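PDB 5HEA: putative glycosyltransferase (GalT1), which probably transfers a sugar from a nucleotide-activated donor to an acceptor, the chain here being the C-terminal glycosyltransferase part of a longer protein. Local coordinates for residues A[8-13]-A[86-91]; A[28-33]-A[95-100]; A[40-45]-A[67-72]; A[120-125]-A[133-138]; A[145-150]-A[203-208]. One frame throughout, in Å; residues are numbered along the deposited sequence.

Contact 1: residues A[8-13]-A[86-91]; sequences SIIVPV and KYITFV
Ile10 and Phe90 lie side by side on neighbouring parallel strands, their side chains on the face of the sheet that also bears Ser8 and Ile88. Ile10 starts with CB 3.7 Å from Phe90 CD1. At that carbon it forks: CG2 stands anti to the backbone N, close to two carbons of the phenyl ring, CD1 and CE1, while CG1 stands anti to the carbonyl carbon (chi1 -66°). The tip touches two residues of the partner strand, Ile10 CD1 lying 3.6 Å from Ile88 CG2 and 3.7 Å from Phe90 CE1. Helix 72-82 packs on this face through Ile80, and Phe183 meets the Phe90 ring edge-to-face. The pairing belongs to the parallel core of a GT-A fold, a Rossmann-like sheet in which strand 7-13 runs between strands 35-41 and 87-90; the latter leads into an Asp-Ser-Asp sequence that fits the DXD motif of these enzymes. Four backbone bonds join 8-13 to 86-91. Ser8 N to Tyr87 O, Thr89 N to Ser8 O and Ile10 N to Thr89 O are all 2.8 Å, and Val91 N to Ile10 O is longer at 3.1 Å, its donor tilted 29° from the carbonyl plane. On the reverse face Ile9 CG2 touches Val91 CG2 at 3.7 Å, and Ile9 also flanks the methyl of Thr89. The hydroxyl of Thr89, anti to its backbone N, is taken up by Lys171 O, whereas Leu27 of helix 20-28 rests on Val11 and Val91.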
# COMPACT_ATOMS: atom_id res chain seq x y z
N SER A 8 19.40 22.99 27.78
CA SER A 8 18.28 22.15 27.36
C SER A 8 18.69 20.68 27.22
O SER A 8 19.58 20.36 26.42
CB SER A 8 17.69 22.65 26.03
OG SER A 8 17.14 23.94 26.16
N ILE A 9 18.04 19.81 27.98
CA ILE A 9 18.30 18.37 27.94
C ILE A 9 17.20 17.67 27.17
O ILE A 9 16.04 17.65 27.62
CB ILE A 9 18.32 17.76 29.35
CG1 ILE A 9 19.23 18.58 30.27
CG2 ILE A 9 18.74 16.29 29.28
CD1 ILE A 9 19.05 18.25 31.75
N ILE A 10 17.55 17.10 26.03
CA ILE A 10 16.59 16.46 25.14
C ILE A 10 16.55 14.96 25.39
O ILE A 10 17.56 14.27 25.27
CB ILE A 10 16.93 16.78 23.66
CG1 ILE A 10 16.74 18.28 23.41
CG2 ILE A 10 16.06 15.94 22.71
CD1 ILE A 10 17.39 18.79 22.13
N VAL A 11 15.37 14.48 25.75
CA VAL A 11 15.22 13.09 26.16
C VAL A 11 14.09 12.44 25.37
O VAL A 11 12.91 12.59 25.69
CB VAL A 11 14.95 12.99 27.68
CG1 VAL A 11 14.76 11.53 28.12
CG2 VAL A 11 16.08 13.64 28.47
N PRO A 12 14.45 11.72 24.29
CA PRO A 12 13.44 10.99 23.53
C PRO A 12 12.93 9.81 24.35
O PRO A 12 13.70 9.13 25.03
CB PRO A 12 14.22 10.48 22.31
CG PRO A 12 15.44 11.36 22.25
CD PRO A 12 15.77 11.65 23.67
N VAL A 13 11.63 9.57 24.28
CA VAL A 13 11.00 8.53 25.08
C VAL A 13 10.15 7.66 24.19
O VAL A 13 9.16 8.12 23.61
CB VAL A 13 10.11 9.13 26.20
CG1 VAL A 13 9.33 8.03 26.92
CG2 VAL A 13 10.95 9.91 27.19
N LYS A 86 20.74 27.99 26.07
CA LYS A 86 21.94 28.45 25.40
C LYS A 86 22.79 27.26 24.99
O LYS A 86 23.65 27.35 24.10
CB LYS A 86 22.74 29.39 26.31
CG LYS A 86 24.09 29.82 25.70
CD LYS A 86 24.67 31.04 26.38
CE LYS A 86 26.05 31.37 25.80
NZ LYS A 86 26.56 32.66 26.34
N TYR A 87 22.55 26.13 25.66
CA TYR A 87 23.26 24.89 25.38
C TYR A 87 22.27 23.75 25.23
O TYR A 87 21.19 23.77 25.83
CB TYR A 87 24.23 24.56 26.51
CG TYR A 87 25.18 25.70 26.82
CD1 TYR A 87 24.88 26.61 27.82
CD2 TYR A 87 26.34 25.88 26.07
CE1 TYR A 87 25.73 27.67 28.11
CE2 TYR A 87 27.20 26.94 26.35
CZ TYR A 87 26.88 27.83 27.37
OH TYR A 87 27.71 28.88 27.67
N ILE A 88 22.65 22.75 24.45
CA ILE A 88 21.79 21.59 24.21
C ILE A 88 22.57 20.31 24.51
O ILE A 88 23.73 20.17 24.14
CB ILE A 88 21.28 21.55 22.75
CG1 ILE A 88 20.21 22.63 22.53
CG2 ILE A 88 20.77 20.12 22.38
CD1 ILE A 88 19.64 22.66 21.13
N THR A 89 21.93 19.38 25.21
CA THR A 89 22.57 18.11 25.46
C THR A 89 21.52 17.01 25.32
O THR A 89 20.32 17.28 25.42
CB THR A 89 23.23 18.12 26.85
OG1 THR A 89 24.18 17.04 26.94
CG2 THR A 89 22.18 18.01 27.95
N PHE A 90 21.96 15.78 25.06
CA PHE A 90 21.04 14.66 24.83
C PHE A 90 21.25 13.61 25.92
O PHE A 90 22.38 13.35 26.30
CB PHE A 90 21.29 14.02 23.45
CG PHE A 90 21.03 14.95 22.30
CD1 PHE A 90 19.74 15.14 21.82
CD2 PHE A 90 22.08 15.65 21.71
CE1 PHE A 90 19.50 16.02 20.76
CE2 PHE A 90 21.84 16.53 20.65
CZ PHE A 90 20.55 16.72 20.18
N VAL A 91 20.16 13.04 26.43
CA VAL A 91 20.25 11.91 27.36
C VAL A 91 19.26 10.85 26.89
O VAL A 91 18.10 11.16 26.63
CB VAL A 91 19.90 12.33 28.81
CG1 VAL A 91 19.81 11.09 29.72
CG2 VAL A 91 20.93 13.29 29.37

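Contact 2: residues A[28-33]-A[95-100]; sequences LRQTYK and DFVEEF
Gln30 and Glu99 bring their backbones to within 4.6 Å, CA to CA, where the loop leaving helix 20-28 passes the turn that enters helix 101-110. The next pair, Thr31 and Phe100, follows in the same direction with its CA atoms 5.6 Å apart. One backbone bond fastens the two turns, Thr31 N to Glu99 O at 2.8 Å with an N-H...O angle of 165°, and the CA of Gln30 leans on the same oxygen. Next to it the side chain of Gln30 does most of the work. Its CA-CB bond points away from 95-100, but the chain bends at chi2 (-53°), which turns CD back toward the partner. NE2 then donates to Glu98 O at 2.9 Å along a nearly straight line, the acceptor lying in the amide plane, and packs 3.5 Å from Val97 CG2, the two side chains crossing at about a right angle. The amide is also engaged from both helices: NE2 reaches Ser26 O, and OE1 accepts from Leu102 N. Thr31 turns its methyl to Glu99, CG2 to CG 3.9 Å, while its hydroxyl bonds Glu103. Glu99 CB rests 3.5 Å from Arg29 O. With Phe100 at the N-cap of helix 101-110, Gln30 links the C-terminal end of helix 20-28 to the first turn of helix 101-110. This joins the first helix of the GT-A nucleotide-binding half to the chain that leaves the probable DXD motif, just ahead of Asp95.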
# COMPACT_ATOMS: atom_id res chain seq x y z
N LEU A 28 16.97 15.06 37.70
CA LEU A 28 16.47 16.02 38.67
C LEU A 28 17.43 16.24 39.84
O LEU A 28 17.39 17.29 40.49
CB LEU A 28 15.09 15.60 39.17
CG LEU A 28 14.00 15.63 38.09
CD1 LEU A 28 12.64 15.24 38.68
CD2 LEU A 28 13.93 17.02 37.45
N ARG A 29 18.30 15.26 40.11
CA ARG A 29 19.33 15.40 41.13
C ARG A 29 20.60 16.12 40.66
O ARG A 29 21.62 16.06 41.34
CB ARG A 29 19.75 14.03 41.66
CG ARG A 29 18.71 13.33 42.53
CD ARG A 29 19.29 12.08 43.16
NE ARG A 29 19.95 11.22 42.18
CZ ARG A 29 19.46 10.05 41.75
NH1 ARG A 29 18.31 9.59 42.22
NH2 ARG A 29 20.14 9.33 40.86
N GLN A 30 20.54 16.80 39.52
CA GLN A 30 21.74 17.48 39.01
C GLN A 30 22.15 18.64 39.90
O GLN A 30 21.31 19.43 40.33
CB GLN A 30 21.53 17.98 37.57
CG GLN A 30 21.61 16.89 36.54
CD GLN A 30 22.89 16.10 36.66
OE1 GLN A 30 23.99 16.62 36.42
NE2 GLN A 30 22.77 14.83 37.04
N THR A 31 23.45 18.75 40.16
CA THR A 31 24.00 19.88 40.92
C THR A 31 23.88 21.18 40.13
O THR A 31 23.80 22.26 40.71
CB THR A 31 25.48 19.64 41.30
OG1 THR A 31 26.26 19.45 40.12
CG2 THR A 31 25.61 18.40 42.15
N TYR A 32 23.88 21.08 38.80
CA TYR A 32 23.61 22.23 37.95
C TYR A 32 22.10 22.37 37.83
O TYR A 32 21.42 21.50 37.28
CB TYR A 32 24.22 22.04 36.56
CG TYR A 32 24.22 23.30 35.71
CD1 TYR A 32 23.10 23.65 34.97
CD2 TYR A 32 25.33 24.13 35.65
CE1 TYR A 32 23.09 24.79 34.19
CE2 TYR A 32 25.34 25.27 34.88
CZ TYR A 32 24.22 25.59 34.14
OH TYR A 32 24.21 26.72 33.37
N LYS A 33 21.56 23.46 38.36
CA LYS A 33 20.12 23.57 38.56
C LYS A 33 19.37 24.16 37.36
O LYS A 33 18.20 23.84 37.14
CB LYS A 33 19.83 24.42 39.80
CG LYS A 33 20.47 23.90 41.08
CD LYS A 33 19.87 22.57 41.47
CE LYS A 33 20.53 22.01 42.72
NZ LYS A 33 19.83 20.78 43.19
N ASP A 95 19.23 5.29 30.05
CA ASP A 95 20.50 5.52 30.75
C ASP A 95 20.34 6.39 31.99
O ASP A 95 19.23 6.80 32.32
CB ASP A 95 21.49 6.18 29.77
CG ASP A 95 21.75 5.32 28.54
OD1 ASP A 95 21.69 4.08 28.66
OD2 ASP A 95 22.02 5.89 27.45
N PHE A 96 21.45 6.64 32.69
CA PHE A 96 21.43 7.52 33.86
C PHE A 96 22.80 8.14 34.10
O PHE A 96 23.80 7.71 33.52
CB PHE A 96 20.90 6.80 35.11
CG PHE A 96 21.67 5.56 35.46
CD1 PHE A 96 21.44 4.37 34.78
CD2 PHE A 96 22.62 5.58 36.48
CE1 PHE A 96 22.14 3.23 35.10
CE2 PHE A 96 23.33 4.43 36.82
CZ PHE A 96 23.09 3.25 36.13
N VAL A 97 22.85 9.16 34.95
CA VAL A 97 24.07 9.94 35.12
C VAL A 97 24.40 10.24 36.58
O VAL A 97 23.53 10.16 37.46
CB VAL A 97 23.98 11.28 34.35
CG1 VAL A 97 23.81 11.04 32.85
CG2 VAL A 97 22.81 12.11 34.86
N GLU A 98 25.65 10.61 36.83
CA GLU A 98 26.09 11.10 38.13
C GLU A 98 25.43 12.43 38.41
O GLU A 98 24.99 13.10 37.49
CB GLU A 98 27.61 11.30 38.14
CG GLU A 98 28.42 10.02 38.06
CD GLU A 98 28.43 9.26 39.37
OE1 GLU A 98 27.98 9.83 40.39
OE2 GLU A 98 28.87 8.10 39.37
N GLU A 99 25.38 12.83 39.68
CA GLU A 99 24.73 14.09 40.05
C GLU A 99 25.52 15.32 39.61
O GLU A 99 24.96 16.42 39.52
CB GLU A 99 24.49 14.15 41.56
CG GLU A 99 25.74 14.46 42.36
CD GLU A 99 25.47 14.53 43.86
OE1 GLU A 99 24.50 13.88 44.31
OE2 GLU A 99 26.23 15.22 44.57
N PHE A 100 26.81 15.14 39.33
CA PHE A 100 27.68 16.24 38.89
C PHE A 100 27.93 16.25 37.38
O PHE A 100 28.77 17.00 36.88
CB PHE A 100 29.03 16.17 39.63
CG PHE A 100 29.68 14.83 39.59
CD1 PHE A 100 30.32 14.38 38.44
CD2 PHE A 100 29.66 14.00 40.70
CE1 PHE A 100 30.93 13.14 38.39
CE2 PHE A 100 30.27 12.75 40.66
CZ PHE A 100 30.90 12.32 39.50

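Contact 3: residues A[40-45]-A[67-72]; sequences INDGST and QTNAGP
Gln67 meets 40-45 twice, first through its backbone N, which donates to Asn41 O at 2.9 Å as strand 62-66 runs out beside strand 35-41. Its CG lies between the backbone N and the carbonyl carbon (chi1 69°), and from there the chain extends past Ile40, whose CG2 is 3.8 Å from Gln67 CD. NE2 ends 3.0 Å from Asp42 OD1; the bond is almost straight, yet the donor stands 44° out of the carboxylate plane. At Asn69 the side-chain amide turns back, ND2 giving a 3.0 Å bond to Asp42 O. Gly43 passes close to this bend, where a CB would collide with Asn69 N. Ala70 N then donates to Asp42 OD1 at 2.8 Å, and Gly71 N to Asp42 OD2 at 3.0 Å, both on the syn side. Two consecutive N-H groups thus hold the two carboxylate oxygens separately, while the Gln67 amide adds a second bond to OD1, fixing the rotation of the group. Gly71 is the N-cap of helix 72-82. Asn41, in an Asx motif with Ser44, packs against Leu271 of a second subunit. The Asn-Asp-Gly-Ser turn after a parallel strand, tied to an Asn-Ala-Gly loop, is consistent with the nucleotide-binding pocket of GT-A family 2 glycosyltransferases, in whose relatives an aspartate of this turn lies near the base.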
# COMPACT_ATOMS: atom_id res chain seq x y z
N ILE A 40 10.41 13.98 24.94
CA ILE A 40 9.61 13.78 23.74
C ILE A 40 9.05 12.36 23.72
O ILE A 40 9.75 11.41 23.33
CB ILE A 40 10.36 14.09 22.42
CG1 ILE A 40 10.99 15.49 22.47
CG2 ILE A 40 9.42 13.97 21.23
CD1 ILE A 40 12.41 15.50 23.02
N ASN A 41 7.80 12.21 24.15
CA ASN A 41 7.15 10.92 24.07
C ASN A 41 6.74 10.67 22.63
O ASN A 41 5.83 11.32 22.10
CB ASN A 41 5.92 10.85 24.99
CG ASN A 41 5.06 9.66 24.69
OD1 ASN A 41 5.58 8.59 24.41
ND2 ASN A 41 3.75 9.84 24.71
N ASP A 42 7.40 9.70 22.00
CA ASP A 42 7.24 9.40 20.58
C ASP A 42 6.14 8.34 20.38
O ASP A 42 6.37 7.30 19.77
CB ASP A 42 8.60 8.92 20.03
CG ASP A 42 8.62 8.72 18.52
OD1 ASP A 42 7.98 9.50 17.78
OD2 ASP A 42 9.29 7.76 18.09
N GLY A 43 4.96 8.61 20.94
CA GLY A 43 3.84 7.69 20.78
C GLY A 43 4.01 6.37 21.51
O GLY A 43 3.58 5.33 21.00
N SER A 44 4.65 6.38 22.68
CA SER A 44 4.80 5.16 23.47
C SER A 44 3.48 4.46 23.70
O SER A 44 2.43 5.09 23.83
CB SER A 44 5.41 5.46 24.84
OG SER A 44 6.70 6.01 24.72
N THR A 45 3.54 3.13 23.77
CA THR A 45 2.35 2.33 23.96
C THR A 45 2.37 1.56 25.27
O THR A 45 1.44 0.80 25.56
CB THR A 45 2.17 1.34 22.81
OG1 THR A 45 3.39 0.61 22.65
CG2 THR A 45 1.89 2.09 21.52
N GLN A 67 4.06 13.17 20.77
CA GLN A 67 3.87 13.22 19.33
C GLN A 67 3.54 11.85 18.80
O GLN A 67 3.91 10.85 19.42
CB GLN A 67 5.11 13.75 18.63
CG GLN A 67 6.30 12.80 18.69
CD GLN A 67 7.52 13.36 17.99
OE1 GLN A 67 7.68 14.57 17.89
NE2 GLN A 67 8.38 12.48 17.49
N THR A 68 2.86 11.81 17.66
CA THR A 68 2.62 10.55 16.95
C THR A 68 3.97 9.92 16.64
O THR A 68 4.92 10.63 16.29
CB THR A 68 1.85 10.79 15.63
OG1 THR A 68 0.58 11.40 15.92
CG2 THR A 68 1.61 9.48 14.89
N ASN A 69 4.07 8.60 16.77
CA ASN A 69 5.34 7.90 16.58
C ASN A 69 5.98 8.20 15.22
O ASN A 69 5.36 7.98 14.18
CB ASN A 69 5.16 6.39 16.75
CG ASN A 69 6.45 5.63 16.51
OD1 ASN A 69 6.60 4.96 15.48
ND2 ASN A 69 7.39 5.73 17.44
N ALA A 70 7.22 8.69 15.24
CA ALA A 70 7.92 9.06 14.01
C ALA A 70 9.41 8.69 14.04
O ALA A 70 10.14 8.94 13.08
CB ALA A 70 7.72 10.54 13.73
N GLY A 71 9.86 8.09 15.14
CA GLY A 71 11.23 7.59 15.25
C GLY A 71 12.15 8.49 16.06
O GLY A 71 11.81 9.64 16.33
N PRO A 72 13.31 7.96 16.46
CA PRO A 72 14.25 8.66 17.34
C PRO A 72 14.78 9.95 16.71
O PRO A 72 15.03 10.92 17.44
CB PRO A 72 15.39 7.65 17.53
CG PRO A 72 14.82 6.34 17.15
CD PRO A 72 13.77 6.60 16.12

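Contact 4: residues A[120-125]-A[133-138]; sequences NFNSFN and FSITKE
Asn122, on a strand of the mixed GT-A sheet, reaches into the chain that leaves the hairpin of strands 116-125 and 130-132. The tight part of the contact is its carboxamide. OD1 accepts from Ile135 N at 2.8 Å with an N-H...O angle of 174°, the donor in the carbonyl plane on a lone pair. ND2, on the other limb, makes a weak 3.3 Å bond to Ile135 O, so both backbone polar atoms of one residue are met by one amide, much as a neighbouring strand would meet them. Ile135 points toward the strand: its CD1 lies 3.5 Å from Asn120 ND2, the side chains crossing at about a right angle, and CG1 packs 3.8 Å from Phe121 O. Asn120 ND2 is bonded in turn to Asn209 of the adjoining strand 204-217. Toward solvent the fit is slacker. Ser123 and Ser134 are linked through a water, which is 2.8 Å from Ser123 OG and also bonds Ser134 OG. Phe133 is exposed and points its CA-CB bond away from the strand, although its ring lies nearly parallel to that of Phe131 and touches Tyr214. What it offers Asn122 is a rim: ND2 approaches CD1 at 3.6 Å in the ring plane, with the amide turned 87° to the ring.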
# COMPACT_ATOMS: atom_id res chain seq x y z
N ASN A 120 33.04 11.03 28.93
CA ASN A 120 33.04 9.64 28.53
C ASN A 120 31.87 8.94 29.22
O ASN A 120 31.03 9.59 29.86
CB ASN A 120 34.38 8.99 28.92
CG ASN A 120 34.81 7.90 27.95
OD1 ASN A 120 33.98 7.17 27.41
ND2 ASN A 120 36.11 7.80 27.72
N PHE A 121 31.80 7.62 29.10
CA PHE A 121 30.74 6.89 29.79
C PHE A 121 31.27 5.59 30.37
O PHE A 121 32.23 5.01 29.87
CB PHE A 121 29.55 6.60 28.84
CG PHE A 121 29.90 5.71 27.69
CD1 PHE A 121 29.79 4.33 27.80
CD2 PHE A 121 30.35 6.24 26.49
CE1 PHE A 121 30.11 3.51 26.74
CE2 PHE A 121 30.68 5.42 25.43
CZ PHE A 121 30.56 4.06 25.55
N ASN A 122 30.64 5.14 31.45
CA ASN A 122 30.88 3.80 31.96
C ASN A 122 29.60 3.05 31.65
O ASN A 122 28.65 3.65 31.15
CB ASN A 122 31.20 3.83 33.46
CG ASN A 122 32.68 4.08 33.73
OD1 ASN A 122 33.53 3.65 32.97
ND2 ASN A 122 32.98 4.79 34.82
N SER A 123 29.56 1.76 31.91
CA SER A 123 28.37 1.00 31.57
C SER A 123 27.73 0.33 32.79
O SER A 123 28.38 0.13 33.82
CB SER A 123 28.67 -0.02 30.47
OG SER A 123 29.74 -0.86 30.84
N PHE A 124 26.45 0.02 32.65
CA PHE A 124 25.71 -0.75 33.65
C PHE A 124 25.07 -1.94 32.94
O PHE A 124 24.30 -1.76 32.01
CB PHE A 124 24.63 0.10 34.32
CG PHE A 124 23.90 -0.61 35.43
CD1 PHE A 124 24.54 -0.87 36.64
CD2 PHE A 124 22.58 -1.01 35.27
CE1 PHE A 124 23.86 -1.52 37.67
CE2 PHE A 124 21.90 -1.66 36.30
CZ PHE A 124 22.54 -1.91 37.49
N ASN A 125 25.43 -3.14 33.39
CA ASN A 125 24.94 -4.39 32.82
C ASN A 125 23.62 -4.71 33.50
O ASN A 125 23.62 -5.09 34.66
CB ASN A 125 25.97 -5.49 33.10
CG ASN A 125 25.55 -6.88 32.57
OD1 ASN A 125 24.38 -7.22 32.49
ND2 ASN A 125 26.55 -7.69 32.22
N PHE A 133 33.26 -0.22 35.40
CA PHE A 133 33.97 1.05 35.48
C PHE A 133 35.20 1.03 34.59
O PHE A 133 36.32 0.93 35.08
CB PHE A 133 34.36 1.36 36.92
CG PHE A 133 33.18 1.59 37.82
CD1 PHE A 133 32.40 2.72 37.69
CD2 PHE A 133 32.87 0.67 38.82
CE1 PHE A 133 31.31 2.94 38.52
CE2 PHE A 133 31.79 0.88 39.66
CZ PHE A 133 31.01 2.02 39.51
N SER A 134 34.98 1.13 33.29
CA SER A 134 36.06 1.10 32.30
C SER A 134 36.94 2.34 32.43
O SER A 134 38.16 2.26 32.27
CB SER A 134 35.48 1.04 30.89
OG SER A 134 34.55 -0.02 30.77
N ILE A 135 36.31 3.48 32.71
CA ILE A 135 37.03 4.74 32.87
C ILE A 135 37.23 4.99 34.35
O ILE A 135 36.27 5.23 35.09
CB ILE A 135 36.25 5.91 32.24
CG1 ILE A 135 35.82 5.56 30.81
CG2 ILE A 135 37.09 7.18 32.24
CD1 ILE A 135 36.99 5.20 29.90
N THR A 136 38.48 4.92 34.79
CA THR A 136 38.80 5.03 36.21
C THR A 136 39.35 6.42 36.58
O THR A 136 39.79 7.18 35.71
CB THR A 136 39.84 3.97 36.63
OG1 THR A 136 40.99 4.08 35.78
CG2 THR A 136 39.25 2.57 36.50
N LYS A 137 39.32 6.73 37.87
CA LYS A 137 39.86 7.98 38.41
C LYS A 137 41.32 8.18 38.01
O LYS A 137 41.76 9.30 37.74
CB LYS A 137 39.72 7.95 39.94
CG LYS A 137 39.98 9.26 40.65
CD LYS A 137 40.25 9.00 42.14
CE LYS A 137 39.07 8.34 42.85
NZ LYS A 137 39.31 8.16 44.32
N GLU A 138 42.07 7.08 37.96
CA GLU A 138 43.51 7.12 37.67
C GLU A 138 43.78 7.54 36.24
O GLU A 138 44.85 8.08 35.94
CB GLU A 138 44.16 5.76 37.93
CG GLU A 138 44.29 5.38 39.40
CD GLU A 138 42.97 4.95 40.03
OE1 GLU A 138 42.09 4.43 39.30
OE2 GLU A 138 42.80 5.16 41.26
O HOH W 1 32.14 0.53 30.73

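Contact 5: residues A[145-150]-A[203-208]; sequences YTIAEW and SQITFI
Ile205 sets its CD1 over the five-membered ring of Trp150, 3.7 Å from the centroid and 17° off the ring normal, a CH-pi contact in which the two side chains cross at about a right angle. Its second branch, CG2, lies over the same indole. Trp150 comes up from the first turn of helix 147-150; CG stands anti to the backbone N (chi1 -177°), toward 203-208, and the ring is turned with a face to Ile205 and its six-membered edge to Phe207, CZ3 being 3.8 Å from Phe207 CB. Tyr145 runs alongside Phe207, pointing the same way, and brings CE2 to 3.7 Å from that CB. Ile147 CD1 also meets Ile205 CD1, at 3.8 Å, its side chain crossing that of Ile205 at about a right angle. Tyr145 and Ile205 form an antiparallel hydrogen-bonded pair, Tyr145 N to Ile205 O 2.8 Å and Ile205 N to Tyr145 O 3.0 Å. Immediately beyond, a capping box of Thr146 and Glu149 starts the helix, and a water joins Ile147 N to Ser203 O. Strand 204-217 runs between strands 142-146 and 116-125 in the sheet, with Trp150 packed on Val118, on Thr164 of helix 161-166 and edge-to-face on Tyr199 of helix 195-201.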
# COMPACT_ATOMS: atom_id res chain seq x y z
N TYR A 145 40.94 20.58 22.32
CA TYR A 145 41.34 20.12 20.99
C TYR A 145 40.93 21.10 19.91
O TYR A 145 39.86 21.71 19.98
CB TYR A 145 40.68 18.78 20.65
CG TYR A 145 41.09 17.62 21.52
CD1 TYR A 145 42.15 16.79 21.16
CD2 TYR A 145 40.41 17.33 22.70
CE1 TYR A 145 42.53 15.72 21.95
CE2 TYR A 145 40.78 16.26 23.49
CZ TYR A 145 41.84 15.46 23.11
OH TYR A 145 42.21 14.40 23.91
N THR A 146 41.77 21.22 18.88
CA THR A 146 41.34 21.83 17.64
C THR A 146 40.46 20.80 16.96
O THR A 146 40.49 19.61 17.31
CB THR A 146 42.52 22.12 16.69
OG1 THR A 146 43.08 20.87 16.27
CG2 THR A 146 43.59 22.97 17.38
N ILE A 147 39.69 21.22 15.96
CA ILE A 147 38.82 20.26 15.27
C ILE A 147 39.66 19.20 14.56
O ILE A 147 39.32 18.02 14.60
CB ILE A 147 37.85 20.95 14.30
CG1 ILE A 147 37.12 22.08 15.01
CG2 ILE A 147 36.87 19.93 13.71
CD1 ILE A 147 36.57 21.70 16.39
N ALA A 148 40.76 19.61 13.95
CA ALA A 148 41.67 18.66 13.27
C ALA A 148 42.21 17.59 14.22
O ALA A 148 42.21 16.40 13.89
CB ALA A 148 42.80 19.41 12.59
N GLU A 149 42.67 18.01 15.40
CA GLU A 149 43.09 17.08 16.45
C GLU A 149 41.94 16.20 16.92
O GLU A 149 42.11 15.00 17.16
CB GLU A 149 43.63 17.85 17.66
CG GLU A 149 44.92 18.59 17.41
CD GLU A 149 45.35 19.44 18.60
OE1 GLU A 149 44.47 19.87 19.38
OE2 GLU A 149 46.56 19.68 18.76
N TRP A 150 40.78 16.82 17.07
CA TRP A 150 39.60 16.09 17.51
C TRP A 150 39.22 14.98 16.52
O TRP A 150 38.97 13.84 16.92
CB TRP A 150 38.43 17.05 17.71
CG TRP A 150 37.23 16.37 18.22
CD1 TRP A 150 36.08 16.08 17.53
CD2 TRP A 150 37.05 15.83 19.54
NE1 TRP A 150 35.20 15.42 18.35
CE2 TRP A 150 35.76 15.25 19.58
CE3 TRP A 150 37.84 15.81 20.69
CZ2 TRP A 150 35.25 14.64 20.73
CZ3 TRP A 150 37.34 15.20 21.83
CH2 TRP A 150 36.05 14.63 21.84
N SER A 203 35.02 25.62 17.03
CA SER A 203 36.40 26.09 16.93
C SER A 203 37.31 25.28 17.84
O SER A 203 38.45 24.98 17.50
CB SER A 203 36.52 27.58 17.32
OG SER A 203 35.93 28.42 16.35
N GLN A 204 36.78 24.91 19.01
CA GLN A 204 37.53 24.14 19.99
C GLN A 204 36.59 23.24 20.77
O GLN A 204 35.46 23.62 21.10
CB GLN A 204 38.27 25.05 20.96
CG GLN A 204 39.01 24.31 22.08
CD GLN A 204 39.79 25.25 22.98
OE1 GLN A 204 40.91 25.65 22.66
NE2 GLN A 204 39.19 25.61 24.11
N ILE A 205 37.06 22.04 21.08
CA ILE A 205 36.28 21.08 21.83
C ILE A 205 37.06 20.66 23.07
O ILE A 205 38.27 20.45 22.99
CB ILE A 205 35.99 19.86 20.95
CG1 ILE A 205 35.23 20.32 19.69
CG2 ILE A 205 35.26 18.79 21.75
CD1 ILE A 205 34.91 19.21 18.69
N THR A 206 36.39 20.58 24.21
CA THR A 206 37.03 20.13 25.44
C THR A 206 36.54 18.73 25.82
O THR A 206 35.33 18.49 25.91
CB THR A 206 36.77 21.09 26.61
OG1 THR A 206 37.30 22.39 26.28
CG2 THR A 206 37.44 20.58 27.89
N PHE A 207 37.48 17.81 26.01
CA PHE A 207 37.14 16.45 26.42
C PHE A 207 37.50 16.22 27.88
O PHE A 207 38.61 16.55 28.30
CB PHE A 207 37.88 15.42 25.55
CG PHE A 207 37.57 13.99 25.91
CD1 PHE A 207 36.32 13.45 25.65
CD2 PHE A 207 38.53 13.19 26.51
CE1 PHE A 207 36.03 12.14 25.98
CE2 PHE A 207 38.24 11.87 26.85
CZ PHE A 207 37.00 11.35 26.58
N ILE A 208 36.56 15.68 28.66
CA ILE A 208 36.90 15.22 30.01
C ILE A 208 36.75 13.70 30.11
O ILE A 208 35.66 13.16 29.88
CB ILE A 208 36.06 15.92 31.13
CG1 ILE A 208 34.62 16.11 30.71
CG2 ILE A 208 36.64 17.28 31.46
CD1 ILE A 208 33.76 16.78 31.75
O HOH W 2 39.84 24.20 15.36

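Overall arrangement
From the N terminus, 8-13 opens contact 1 and 28-33 opens contact 2; contact 3 then opens and closes its short loop (40-45 to 67-72) inside both. Contact 1 closes at 86-91 before contact 2 closes at 95-100, so these two cross. Contacts 1 and 3 touch where strands 7-13 and 35-41 pair, joining the parallel core to its loops at one end, while contact 2 ties helices 20-28 and 101-110. Contact 4 follows in series, with its segments only eight residues apart, and contact 5 closes the longer loop from 145-150 to 203-208. All five reach one mixed sheet; contacts 3 and 5 lie on opposite sides of the chain's centre, about 34 Å apart between centres.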